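Local coordinates for protein dTDP-4-dehydrorhamnose reductase (Yersinia enterocolitica, PDB 5U9C) that probably reduces dTDP-4-dehydro-beta-L-rhamnose to dTDP-beta-L-rhamnose with NADPH, the last step in making this activated sugar, at residues D[215-220]-D[265-270]; D[200-205]-D[272-277]. All blocks are in the same frame, centred on the assembly; numbering follows the deposited sequence.

Interaction 1. Residues D[215-220]-D[265-270]; sequences LHFASS and IYMSIL
L215 packs against Y266, selenomethionine 267 (M267) and L270, and F217 against M267. L215 and F217 lie on strand 213-217, outermost within this chain in the parallel sheet of a Rossmann-type fold. Their partners come from the loop after strand 261-262. The contact is buried and apolar, and no hydrogen bond crosses it. L215 and M267 each have a second deposited conformer, so their contacts hold for the conformer described here. L215 spreads its two methyls over different partners. L215 CD2 rests on Y266 CB at 3.7 Å. L215 CD1 meets L270 CD1 at 3.9 Å, the two side chains reaching toward each other tip to tip. The same L215 CD1 also touches M267 SE at 4.2 Å, where the side chains cross at about a right angle. The M267 chain is bent at chi2 (-80°) and again at chi3 (-56°), and the second bend places CE by the F217 ring. M267 and F217 make a Met-aromatic contact, with SE 5.4 Å from the ring centroid in an oblique approach. F202 of helix 196-209 touches L215, F217 and M267. Y266 packs on G80 of a second subunit. M267 CE lies 3.7 Å from F217 CD2.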
loop_
_atom_site.group_PDB
_atom_site.type_symbol
_atom_site.label_atom_id
_atom_site.label_comp_id
_atom_site.label_asym_id
_atom_site.label_seq_id
_atom_site.Cartn_x
_atom_site.Cartn_y
_atom_site.Cartn_z
ATOM N N LEU D 215 2.931 2.908 -27.878
ATOM C CA LEU D 215 3.281 4.315 -27.744
ATOM C C LEU D 215 2.248 5.075 -26.938
ATOM O O LEU D 215 1.082 4.707 -26.898
ATOM C CB LEU D 215 3.358 4.972 -29.119
ATOM C CG LEU D 215 4.534 4.636 -30.018
ATOM C CD1 LEU D 215 4.264 5.102 -31.437
ATOM C CD2 LEU D 215 5.805 5.271 -29.462
ATOM N N HIS D 216 2.709 6.130 -26.287
ATOM C CA HIS D 216 1.857 7.069 -25.576
ATOM C C HIS D 216 1.811 8.296 -26.473
ATOM O O HIS D 216 2.859 8.806 -26.861
ATOM C CB HIS D 216 2.521 7.452 -24.265
ATOM C CG HIS D 216 2.464 6.381 -23.234
ATOM N ND1 HIS D 216 2.851 6.594 -21.929
ATOM C CD2 HIS D 216 1.952 5.129 -23.281
ATOM C CE1 HIS D 216 2.650 5.489 -21.233
ATOM N NE2 HIS D 216 2.120 4.581 -22.030
ATOM N N PHE D 217 0.613 8.785 -26.785
ATOM C CA PHE D 217 0.476 9.957 -27.640
ATOM C C PHE D 217 -0.346 11.020 -26.906
ATOM O O PHE D 217 -1.582 10.912 -26.775
ATOM C CB PHE D 217 -0.139 9.598 -29.011
ATOM C CG PHE D 217 -0.056 10.732 -30.019
ATOM C CD1 PHE D 217 -0.976 11.767 -29.988
ATOM C CD2 PHE D 217 0.953 10.780 -30.964
ATOM C CE1 PHE D 217 -0.902 12.815 -30.878
ATOM C CE2 PHE D 217 1.026 11.831 -31.868
ATOM C CZ PHE D 217 0.094 12.847 -31.824
ATOM N N ALA D 218 0.356 12.042 -26.414
ATOM C CA ALA D 218 -0.281 13.127 -25.665
ATOM C C ALA D 218 0.572 14.382 -25.624
ATOM O O ALA D 218 1.813 14.311 -25.703
ATOM C CB ALA D 218 -0.559 12.672 -24.235
ATOM N N SER D 219 -0.095 15.524 -25.471
ATOM C CA SER D 219 0.596 16.791 -25.327
ATOM C C SER D 219 1.398 16.763 -24.020
ATOM O O SER D 219 1.035 16.062 -23.064
ATOM C CB SER D 219 -0.401 17.954 -25.305
ATOM O OG SER D 219 -1.178 17.998 -26.483
ATOM N N SER D 220 2.476 17.532 -23.991
ATOM C CA SER D 220 3.339 17.610 -22.822
ATOM C C SER D 220 2.651 18.402 -21.705
ATOM O O SER D 220 2.163 19.510 -21.937
ATOM C CB SER D 220 4.666 18.275 -23.210
ATOM O OG SER D 220 5.514 18.430 -22.093
ATOM N N ILE D 265 8.603 8.089 -24.001
ATOM C CA ILE D 265 10.061 8.021 -24.115
ATOM C C ILE D 265 10.449 7.528 -25.505
ATOM O O ILE D 265 11.625 7.433 -25.806
ATOM C CB ILE D 265 10.678 7.075 -23.084
ATOM C CG1 ILE D 265 9.999 5.695 -23.134
ATOM C CG2 ILE D 265 10.528 7.693 -21.709
ATOM C CD1 ILE D 265 10.701 4.620 -22.321
ATOM N N TYR D 266 9.468 7.189 -26.347
ATOM C CA TYR D 266 9.760 6.661 -27.687
ATOM C C TYR D 266 9.329 7.527 -28.878
ATOM O O TYR D 266 9.711 7.220 -29.998
ATOM C CB TYR D 266 9.133 5.251 -27.871
ATOM C CG TYR D 266 9.631 4.163 -26.916
ATOM C CD1 TYR D 266 10.979 4.052 -26.586
ATOM C CD2 TYR D 266 8.772 3.188 -26.445
ATOM C CE1 TYR D 266 11.435 3.052 -25.749
ATOM C CE2 TYR D 266 9.218 2.175 -25.609
ATOM C CZ TYR D 266 10.551 2.113 -25.265
ATOM O OH TYR D 266 11.015 1.128 -24.438
HETATM N N MSE D 267 8.546 8.577 -28.654
HETATM C CA MSE D 267 8.071 9.401 -29.772
HETATM C C MSE D 267 9.207 10.120 -30.460
HETATM O O MSE D 267 9.186 10.272 -31.686
HETATM C CB MSE D 267 6.984 10.362 -29.312
HETATM C CG MSE D 267 5.683 9.595 -29.057
HETATM SE SE MSE D 267 4.712 9.211 -30.729
HETATM C CE MSE D 267 4.669 11.102 -31.231
ATOM N N SER D 268 10.223 10.530 -29.699
ATOM C CA SER D 268 11.367 11.245 -30.280
ATOM C C SER D 268 12.208 10.428 -31.272
ATOM O O SER D 268 12.880 11.001 -32.105
ATOM C CB SER D 268 12.267 11.804 -29.171
ATOM O OG SER D 268 12.999 10.761 -28.545
ATOM N N ILE D 269 12.192 9.104 -31.185
ATOM C CA ILE D 269 12.963 8.312 -32.153
ATOM C C ILE D 269 12.267 8.205 -33.520
ATOM O O ILE D 269 12.903 7.807 -34.496
ATOM C CB ILE D 269 13.403 6.916 -31.627
ATOM C CG1 ILE D 269 12.220 6.026 -31.254
ATOM C CG2 ILE D 269 14.341 7.068 -30.433
ATOM C CD1 ILE D 269 12.639 4.678 -30.702
ATOM N N LEU D 270 10.982 8.573 -33.594
ATOM C CA LEU D 270 10.234 8.559 -34.855
ATOM C C LEU D 270 10.482 9.929 -35.490
ATOM O O LEU D 270 9.634 10.804 -35.464
ATOM C CB LEU D 270 8.757 8.311 -34.570
ATOM C CG LEU D 270 8.500 7.089 -33.700
ATOM C CD1 LEU D 270 7.008 6.868 -33.557
ATOM C CD2 LEU D 270 9.168 5.853 -34.280
#

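Interaction 2. Residues D[200-205]-D[272-277]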
loop_
_atom_site.group_PDB
_atom_site.type_symbol
_atom_site.label_atom_id
_atom_site.label_comp_id
_atom_site.label_asym_id
_atom_site.label_seq_id
_atom_site.Cartn_x
_atom_site.Cartn_y
_atom_site.Cartn_z
ATOM N N CYS D 200 -4.734 11.885 -35.315
ATOM C CA CYS D 200 -5.135 11.472 -36.669
ATOM C C CYS D 200 -3.932 11.556 -37.629
ATOM O O CYS D 200 -3.608 10.613 -38.319
ATOM C CB CYS D 200 -6.273 12.365 -37.180
ATOM S SG CYS D 200 -6.746 12.061 -38.896
ATOM N N ASN D 201 -3.268 12.704 -37.645
ATOM C CA ASN D 201 -2.108 12.895 -38.505
ATOM C C ASN D 201 -1.023 11.847 -38.217
ATOM O O ASN D 201 -0.390 11.341 -39.155
ATOM C CB ASN D 201 -1.551 14.312 -38.351
ATOM C CG ASN D 201 -2.524 15.387 -38.854
ATOM O OD1 ASN D 201 -3.342 15.138 -39.746
ATOM N ND2 ASN D 201 -2.422 16.589 -38.296
ATOM N N PHE D 202 -0.815 11.540 -36.935
ATOM C CA PHE D 202 0.173 10.548 -36.543
ATOM C C PHE D 202 -0.229 9.165 -37.045
ATOM O O PHE D 202 0.623 8.401 -37.514
ATOM C CB PHE D 202 0.414 10.490 -35.026
ATOM C CG PHE D 202 1.351 9.380 -34.632
ATOM C CD1 PHE D 202 2.720 9.555 -34.731
ATOM C CD2 PHE D 202 0.866 8.138 -34.266
ATOM C CE1 PHE D 202 3.594 8.528 -34.408
ATOM C CE2 PHE D 202 1.732 7.098 -33.969
ATOM C CZ PHE D 202 3.089 7.297 -34.033
ATOM N N ILE D 203 -1.520 8.854 -36.948
ATOM C CA ILE D 203 -2.031 7.571 -37.391
ATOM C C ILE D 203 -1.825 7.375 -38.904
ATOM O O ILE D 203 -1.456 6.273 -39.330
ATOM C CB ILE D 203 -3.494 7.382 -36.977
ATOM C CG1 ILE D 203 -3.558 7.161 -35.459
ATOM C CG2 ILE D 203 -4.099 6.196 -37.700
ATOM C CD1 ILE D 203 -4.954 7.096 -34.891
ATOM N N ILE D 204 -2.052 8.424 -39.703
ATOM C CA ILE D 204 -1.849 8.335 -41.158
ATOM C C ILE D 204 -0.368 8.008 -41.426
ATOM O O ILE D 204 -0.039 7.138 -42.236
ATOM C CB ILE D 204 -2.285 9.638 -41.868
ATOM C CG1 ILE D 204 -3.789 9.901 -41.648
ATOM C CG2 ILE D 204 -1.955 9.598 -43.362
ATOM C CD1 ILE D 204 -4.717 8.868 -42.262
ATOM N N TRP D 205 0.516 8.679 -40.700
ATOM C CA TRP D 205 1.948 8.435 -40.812
ATOM C C TRP D 205 2.269 6.994 -40.404
ATOM O O TRP D 205 3.043 6.317 -41.079
ATOM C CB TRP D 205 2.739 9.442 -39.948
ATOM C CG TRP D 205 4.223 9.190 -39.873
ATOM C CD1 TRP D 205 5.188 9.739 -40.659
ATOM C CD2 TRP D 205 4.906 8.312 -38.959
ATOM N NE1 TRP D 205 6.430 9.263 -40.296
ATOM C CE2 TRP D 205 6.285 8.378 -39.265
ATOM C CE3 TRP D 205 4.485 7.469 -37.929
ATOM C CZ2 TRP D 205 7.245 7.645 -38.564
ATOM C CZ3 TRP D 205 5.444 6.738 -37.226
ATOM C CH2 TRP D 205 6.807 6.833 -37.549
ATOM N N ASP D 272 10.524 11.575 -38.424
ATOM C CA ASP D 272 9.628 12.350 -39.303
ATOM C C ASP D 272 8.131 12.246 -38.963
ATOM O O ASP D 272 7.301 12.716 -39.724
ATOM C CB ASP D 272 9.872 11.987 -40.779
ATOM C CG ASP D 272 9.450 10.570 -41.114
ATOM O OD1 ASP D 272 9.407 9.710 -40.204
ATOM O OD2 ASP D 272 9.164 10.308 -42.303
ATOM N N ALA D 273 7.785 11.647 -37.825
ATOM C CA ALA D 273 6.379 11.513 -37.466
ATOM C C ALA D 273 5.824 12.832 -36.950
ATOM O O ALA D 273 6.546 13.575 -36.302
ATOM C CB ALA D 273 6.201 10.454 -36.397
ATOM N N PRO D 274 4.548 13.123 -37.239
ATOM C CA PRO D 274 3.917 14.318 -36.669
ATOM C C PRO D 274 3.756 14.106 -35.154
ATOM O O PRO D 274 3.206 13.082 -34.737
ATOM C CB PRO D 274 2.544 14.370 -37.347
ATOM C CG PRO D 274 2.517 13.272 -38.343
ATOM C CD PRO D 274 3.597 12.313 -38.010
ATOM N N LYS D 275 4.210 15.070 -34.355
ATOM C CA LYS D 275 4.220 14.944 -32.901
ATOM C C LYS D 275 3.342 15.945 -32.167
ATOM O O LYS D 275 3.012 16.988 -32.713
ATOM C CB LYS D 275 5.672 15.076 -32.412
ATOM C CG LYS D 275 6.613 14.059 -33.081
ATOM C CD LYS D 275 8.053 14.152 -32.639
ATOM C CE LYS D 275 8.915 13.162 -33.404
ATOM N NZ LYS D 275 9.002 13.464 -34.876
ATOM N N PRO D 276 2.954 15.626 -30.916
ATOM C CA PRO D 276 2.186 16.611 -30.175
ATOM C C PRO D 276 3.131 17.693 -29.688
ATOM O O PRO D 276 4.350 17.550 -29.796
ATOM C CB PRO D 276 1.627 15.825 -28.988
ATOM C CG PRO D 276 2.226 14.473 -29.052
ATOM C CD PRO D 276 3.308 14.481 -30.071
ATOM N N SER D 277 2.578 18.743 -29.117
ATOM C CA SER D 277 3.391 19.850 -28.622
ATOM C C SER D 277 3.060 20.094 -27.125
ATOM O O SER D 277 2.771 19.141 -26.386
ATOM C CB SER D 277 3.129 21.067 -29.530
ATOM O OG SER D 277 3.849 22.199 -29.122
#
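A273 CB sits over the face of the W205 indole and forms the apolar centre of this contact. A273 CB is 3.5 Å from the centroid of the W205 six-membered ring and only 8° off its normal, a CH-pi contact. W205 keeps CG anti to its backbone N, on the side of helix 196-209 that faces the loop 272-277. The same A273 CB touches a second aromatic ring, at the edge of F202, 3.8 Å from CE1. Next to it lies the ring of P274. P274 CD packs on W205 CB at 3.6 Å, and P274 CG reaches the backbone O of N201. P274 O lies at the F202 ring edge, 3.6 Å from CD1. This carbonyl is buried and has no hydrogen-bond partner in the model. Farther along the loop, K275 NZ donates to A273 O at 2.8 Å, in the carbonyl plane and on a lone pair. At the exposed end, W205 NE1 donates a weak, bent hydrogen bond to D272 OD1 at 3.0 Å (139° at the hydrogen). The indole and carboxylate planes are 78° apart. K209 makes a long, weak ion pair with the same OD1. With both polar links to D272 weak, the hold on W205 across this contact falls mainly to the apolar groups of A273 and P274.

Overall arrangement
The centres of interactions 1 and 2 are about 10 Å apart. Helix 196-209 comes first along the chain, and strand 213-217 follows it. Residues 265-270 and 272-277 come later, in one loop between strand 261-262 and helix 279-288. Both loop segments touch the strand and the helix. Interaction 1 pairs 265-270 with the strand, and interaction 2 pairs 272-277 with the helix. K275 NZ joins the two loop segments through L270 O, and the backbones of S220 and S277 are probably hydrogen-bonded. F202 touches L215, F217 and M267 as well as A273 and P274. Together the contacts fasten the loop to one edge of the Rossmann-type sheet, away from malate-binding F168, K171 and R256.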